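PfkB (PDB 4DU5) probably phosphorylates a sugar or related carbohydrate with ATP, as a member of the pfkB family of carbohydrate kinases. Local coordinates at residues Leu73-Ser85 against Ala136-Trp149. Numbering follows the deposited sequence.
Sequences LKVGWASRLGTDS and AASHMGVADIDEAW
A136 sets its methyl carbon against R80 and L81, with A136 CB 3.7 Å from R80 CB, while A136 O lies near the R80 guanidinium edge without bonding to it and takes the N-H of H139. A137 follows alongside the strand, and a water joins the two backbones, donating a hydrogen bond to R80 O and accepting one from A137 N. After the short 3-10 turn comes M140, a selenomethionine whose side chain slides past that of R80 in the opposite direction. M140 CG meets R80 CG, and the bend at chi3 (75°) lays M140 CE along the strand toward A78 O, 3.6 Å from S79 CA. D144 then reaches R80 from across: the carboxylate and guanidinium planes stand 83° apart, and D144 OD2 forms a salt bridge with R80 NH1 at 2.9 Å, though as a hydrogen bond it is weak and bent (124°). D144 OD1 takes the backbone N-H of G141 from above the carboxylate plane. D107 pairs with NH2 of R80 and Q110 takes its NE. At the far end W149 leans obliquely on A78, W149 CZ3 3.9 Å from A78 CB. Segment 136-149 thus runs in the opposite direction along one face of strand 75-81, which lies between strands 27-32 and 100-106 in a largely parallel sheet consistent with the ribokinase-like fold, with helix 169-182 packed against I145 and E147.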
loop_
_atom_site.group_PDB
_atom_site.type_symbol
_atom_site.label_atom_id
_atom_site.label_comp_id
_atom_site.label_asym_id
_atom_site.label_seq_id
_atom_site.Cartn_x
_atom_site.Cartn_y
_atom_site.Cartn_z
ATOM N N LEU A 73 -32.442 4.912 3.294
ATOM C CA LEU A 73 -32.201 5.168 4.703
ATOM C C LEU A 73 -31.088 6.187 4.981
ATOM O O LEU A 73 -30.156 6.382 4.193
ATOM C CB LEU A 73 -31.853 3.864 5.414
ATOM C CG LEU A 73 -32.940 2.929 5.946
ATOM C CD1 LEU A 73 -33.583 2.103 4.818
ATOM C CD2 LEU A 73 -32.341 2.044 7.001
ATOM N N LYS A 74 -31.213 6.838 6.128
ATOM C CA LYS A 74 -30.311 7.861 6.602
ATOM C C LYS A 74 -29.255 7.079 7.349
ATOM O O LYS A 74 -29.520 6.555 8.406
ATOM C CB LYS A 74 -31.086 8.747 7.598
ATOM C CG LYS A 74 -31.136 10.244 7.345
ATOM C CD LYS A 74 -31.966 10.577 6.111
ATOM C CE LYS A 74 -31.957 12.091 5.798
ATOM N NZ LYS A 74 -30.571 12.653 5.507
ATOM N N VAL A 75 -28.060 6.987 6.791
ATOM C CA VAL A 75 -26.998 6.176 7.367
ATOM C C VAL A 75 -25.761 7.012 7.678
ATOM O O VAL A 75 -25.262 7.766 6.813
ATOM C CB VAL A 75 -26.569 5.064 6.391
ATOM C CG1 VAL A 75 -25.481 4.196 7.006
ATOM C CG2 VAL A 75 -27.773 4.232 5.944
ATOM N N GLY A 76 -25.254 6.851 8.898
ATOM C CA GLY A 76 -24.020 7.482 9.304
ATOM C C GLY A 76 -22.940 6.458 9.553
ATOM O O GLY A 76 -23.179 5.462 10.258
ATOM N N TRP A 77 -21.750 6.705 8.990
ATOM C CA TRP A 77 -20.590 5.838 9.164
ATOM C C TRP A 77 -19.498 6.471 10.013
ATOM O O TRP A 77 -19.174 7.647 9.848
ATOM C CB TRP A 77 -20.026 5.506 7.807
ATOM C CG TRP A 77 -18.731 4.736 7.812
ATOM C CD1 TRP A 77 -18.400 3.660 8.605
ATOM C CD2 TRP A 77 -17.610 4.958 6.949
ATOM N NE1 TRP A 77 -17.137 3.220 8.297
ATOM C CE2 TRP A 77 -16.627 4.001 7.290
ATOM C CE3 TRP A 77 -17.336 5.882 5.933
ATOM C CZ2 TRP A 77 -15.404 3.939 6.644
ATOM C CZ3 TRP A 77 -16.123 5.840 5.309
ATOM C CH2 TRP A 77 -15.167 4.866 5.652
ATOM N N ALA A 78 -18.918 5.690 10.911
ATOM C CA ALA A 78 -17.835 6.171 11.742
ATOM C C ALA A 78 -16.546 5.399 11.446
ATOM O O ALA A 78 -16.528 4.162 11.478
ATOM C CB ALA A 78 -18.201 6.029 13.182
ATOM N N SER A 79 -15.467 6.120 11.159
ATOM C CA SER A 79 -14.188 5.487 10.821
ATOM C C SER A 79 -12.977 6.471 10.896
ATOM O O SER A 79 -13.128 7.678 11.178
ATOM C CB SER A 79 -14.285 4.823 9.439
ATOM O OG SER A 79 -13.436 3.706 9.325
ATOM N N ARG A 80 -11.777 5.941 10.664
ATOM C CA ARG A 80 -10.594 6.770 10.489
ATOM C C ARG A 80 -10.059 6.406 9.131
ATOM O O ARG A 80 -10.241 5.275 8.691
ATOM C CB ARG A 80 -9.515 6.451 11.541
ATOM C CG ARG A 80 -9.918 6.570 13.020
ATOM C CD ARG A 80 -8.663 6.532 13.884
ATOM N NE ARG A 80 -7.985 7.816 13.756
ATOM C CZ ARG A 80 -8.166 8.837 14.590
ATOM N NH1 ARG A 80 -8.953 8.705 15.641
ATOM N NH2 ARG A 80 -7.561 9.984 14.376
ATOM N N LEU A 81 -9.400 7.365 8.487
ATOM C CA LEU A 81 -8.678 7.170 7.234
ATOM C C LEU A 81 -7.467 8.097 7.229
ATOM O O LEU A 81 -7.474 9.129 7.895
ATOM C CB LEU A 81 -9.558 7.602 6.062
ATOM C CG LEU A 81 -10.874 6.894 5.735
ATOM C CD1 LEU A 81 -11.664 7.747 4.766
ATOM C CD2 LEU A 81 -10.564 5.486 5.170
ATOM N N GLY A 82 -6.444 7.774 6.444
ATOM C CA GLY A 82 -5.413 8.742 6.159
ATOM C C GLY A 82 -5.958 9.868 5.288
ATOM O O GLY A 82 -7.115 9.828 4.821
ATOM N N THR A 83 -5.123 10.884 5.062
ATOM C CA THR A 83 -5.459 11.983 4.153
ATOM C C THR A 83 -4.659 11.807 2.879
ATOM O O THR A 83 -4.544 12.747 2.067
ATOM C CB THR A 83 -5.111 13.340 4.734
ATOM O OG1 THR A 83 -3.696 13.395 4.933
ATOM C CG2 THR A 83 -5.851 13.581 6.056
ATOM N N ASP A 84 -4.098 10.604 2.715
ATOM C CA ASP A 84 -3.519 10.152 1.439
ATOM C C ASP A 84 -4.612 10.019 0.383
ATOM O O ASP A 84 -5.813 10.067 0.713
ATOM C CB ASP A 84 -2.825 8.811 1.625
ATOM C CG ASP A 84 -3.782 7.721 2.047
ATOM O OD1 ASP A 84 -4.151 7.652 3.236
ATOM O OD2 ASP A 84 -4.175 6.933 1.180
ATOM N N SER A 85 -4.210 9.831 -0.875
ATOM C CA SER A 85 -5.175 9.772 -1.983
ATOM C C SER A 85 -6.207 8.643 -1.862
ATOM O O SER A 85 -7.303 8.750 -2.371
ATOM C CB SER A 85 -4.472 9.725 -3.335
ATOM O OG SER A 85 -3.702 8.556 -3.458
ATOM N N ALA A 136 -5.198 3.545 9.931
ATOM C CA ALA A 136 -5.826 4.587 10.729
ATOM C C ALA A 136 -7.000 4.004 11.502
ATOM O O ALA A 136 -7.047 4.098 12.712
ATOM C CB ALA A 136 -6.261 5.745 9.848
ATOM N N ALA A 137 -7.929 3.370 10.793
ATOM C CA ALA A 137 -9.040 2.644 11.411
ATOM C C ALA A 137 -8.642 1.663 12.506
ATOM O O ALA A 137 -9.382 1.512 13.459
ATOM C CB ALA A 137 -9.863 1.926 10.351
ATOM N N SER A 138 -7.503 0.985 12.403
ATOM C CA SER A 138 -7.167 0.051 13.490
ATOM C C SER A 138 -6.893 0.784 14.795
ATOM O O SER A 138 -6.972 0.204 15.872
ATOM C CB SER A 138 -6.046 -0.938 13.135
ATOM O OG SER A 138 -4.766 -0.358 13.180
ATOM N N HIS A 139 -6.613 2.077 14.698
ATOM C CA HIS A 139 -6.344 2.875 15.877
ATOM C C HIS A 139 -7.579 3.316 16.666
ATOM O O HIS A 139 -7.430 3.924 17.716
ATOM C CB HIS A 139 -5.461 4.074 15.518
ATOM C CG HIS A 139 -4.049 3.693 15.227
ATOM N ND1 HIS A 139 -3.080 3.631 16.204
ATOM C CD2 HIS A 139 -3.454 3.295 14.079
ATOM C CE1 HIS A 139 -1.942 3.228 15.667
ATOM N NE2 HIS A 139 -2.143 3.016 14.378
HETATM N N MSE A 140 -8.784 3.012 16.194
HETATM C CA MSE A 140 -9.999 3.445 16.911
HETATM C C MSE A 140 -10.174 2.735 18.249
HETATM O O MSE A 140 -9.769 1.578 18.404
HETATM C CB MSE A 140 -11.251 3.232 16.067
HETATM C CG MSE A 140 -11.153 3.831 14.705
HETATM SE SE MSE A 140 -12.576 3.255 13.484
HETATM C CE MSE A 140 -14.067 4.321 14.235
ATOM N N GLY A 141 -10.767 3.438 19.206
ATOM C CA GLY A 141 -11.036 2.886 20.525
ATOM C C GLY A 141 -12.210 3.627 21.127
ATOM O O GLY A 141 -12.790 4.485 20.480
ATOM N N VAL A 142 -12.555 3.323 22.372
ATOM C CA VAL A 142 -13.696 3.980 23.032
ATOM C C VAL A 142 -13.693 5.527 22.949
ATOM O O VAL A 142 -14.760 6.166 22.877
ATOM C CB VAL A 142 -13.835 3.512 24.496
ATOM C CG1 VAL A 142 -13.969 1.973 24.548
ATOM C CG2 VAL A 142 -12.649 3.990 25.342
ATOM N N ALA A 143 -12.490 6.111 22.930
ATOM C CA ALA A 143 -12.305 7.564 22.864
ATOM C C ALA A 143 -12.880 8.153 21.571
ATOM O O ALA A 143 -13.176 9.355 21.498
ATOM C CB ALA A 143 -10.802 7.922 23.022
ATOM N N ASP A 144 -13.045 7.288 20.567
ATOM C CA ASP A 144 -13.507 7.684 19.233
ATOM C C ASP A 144 -15.022 7.868 19.154
ATOM O O ASP A 144 -15.511 8.679 18.384
ATOM C CB ASP A 144 -13.031 6.674 18.172
ATOM C CG ASP A 144 -11.574 6.900 17.761
ATOM O OD1 ASP A 144 -10.651 6.347 18.410
ATOM O OD2 ASP A 144 -11.362 7.638 16.776
ATOM N N ILE A 145 -15.745 7.100 19.966
ATOM C CA ILE A 145 -17.203 7.105 20.012
ATOM C C ILE A 145 -17.756 8.474 20.465
ATOM O O ILE A 145 -17.405 8.960 21.542
ATOM C CB ILE A 145 -17.692 6.020 21.018
ATOM C CG1 ILE A 145 -16.987 4.693 20.792
ATOM C CG2 ILE A 145 -19.210 5.831 20.958
ATOM C CD1 ILE A 145 -17.071 3.792 21.998
ATOM N N ASP A 146 -18.604 9.088 19.642
ATOM C CA ASP A 146 -19.336 10.298 20.041
ATOM C C ASP A 146 -20.751 9.926 20.483
ATOM O O ASP A 146 -21.655 9.731 19.649
ATOM C CB ASP A 146 -19.387 11.322 18.902
ATOM C CG ASP A 146 -20.320 12.501 19.201
ATOM O OD1 ASP A 146 -20.818 12.640 20.342
ATOM O OD2 ASP A 146 -20.571 13.306 18.281
ATOM N N GLU A 147 -20.942 9.870 21.800
ATOM C CA GLU A 147 -22.191 9.360 22.395
ATOM C C GLU A 147 -23.470 10.043 21.933
ATOM O O GLU A 147 -24.350 9.388 21.404
ATOM C CB GLU A 147 -22.086 9.264 23.917
ATOM C CG GLU A 147 -20.965 8.303 24.362
ATOM C CD GLU A 147 -20.854 8.154 25.882
ATOM O OE1 GLU A 147 -21.616 8.849 26.592
ATOM O OE2 GLU A 147 -20.000 7.356 26.359
ATOM N N ALA A 148 -23.577 11.349 22.086
ATOM C CA ALA A 148 -24.782 12.043 21.606
ATOM C C ALA A 148 -25.134 11.667 20.165
ATOM O O ALA A 148 -26.334 11.534 19.816
ATOM C CB ALA A 148 -24.636 13.586 21.733
ATOM N N TRP A 149 -24.091 11.501 19.336
ATOM C CA TRP A 149 -24.251 11.279 17.890
ATOM C C TRP A 149 -24.812 9.889 17.581
ATOM O O TRP A 149 -25.660 9.728 16.696
ATOM C CB TRP A 149 -22.920 11.468 17.174
ATOM C CG TRP A 149 -22.984 11.204 15.732
ATOM C CD1 TRP A 149 -23.598 11.973 14.786
ATOM C CD2 TRP A 149 -22.415 10.100 15.046
ATOM N NE1 TRP A 149 -23.462 11.405 13.547
ATOM C CE2 TRP A 149 -22.736 10.247 13.678
ATOM C CE3 TRP A 149 -21.670 8.995 15.448
ATOM C CZ2 TRP A 149 -22.322 9.335 12.707
ATOM C CZ3 TRP A 149 -21.260 8.069 14.477
ATOM C CH2 TRP A 149 -21.591 8.249 13.128
HETATM O O HOH W 1 -8.320 3.541 7.821
#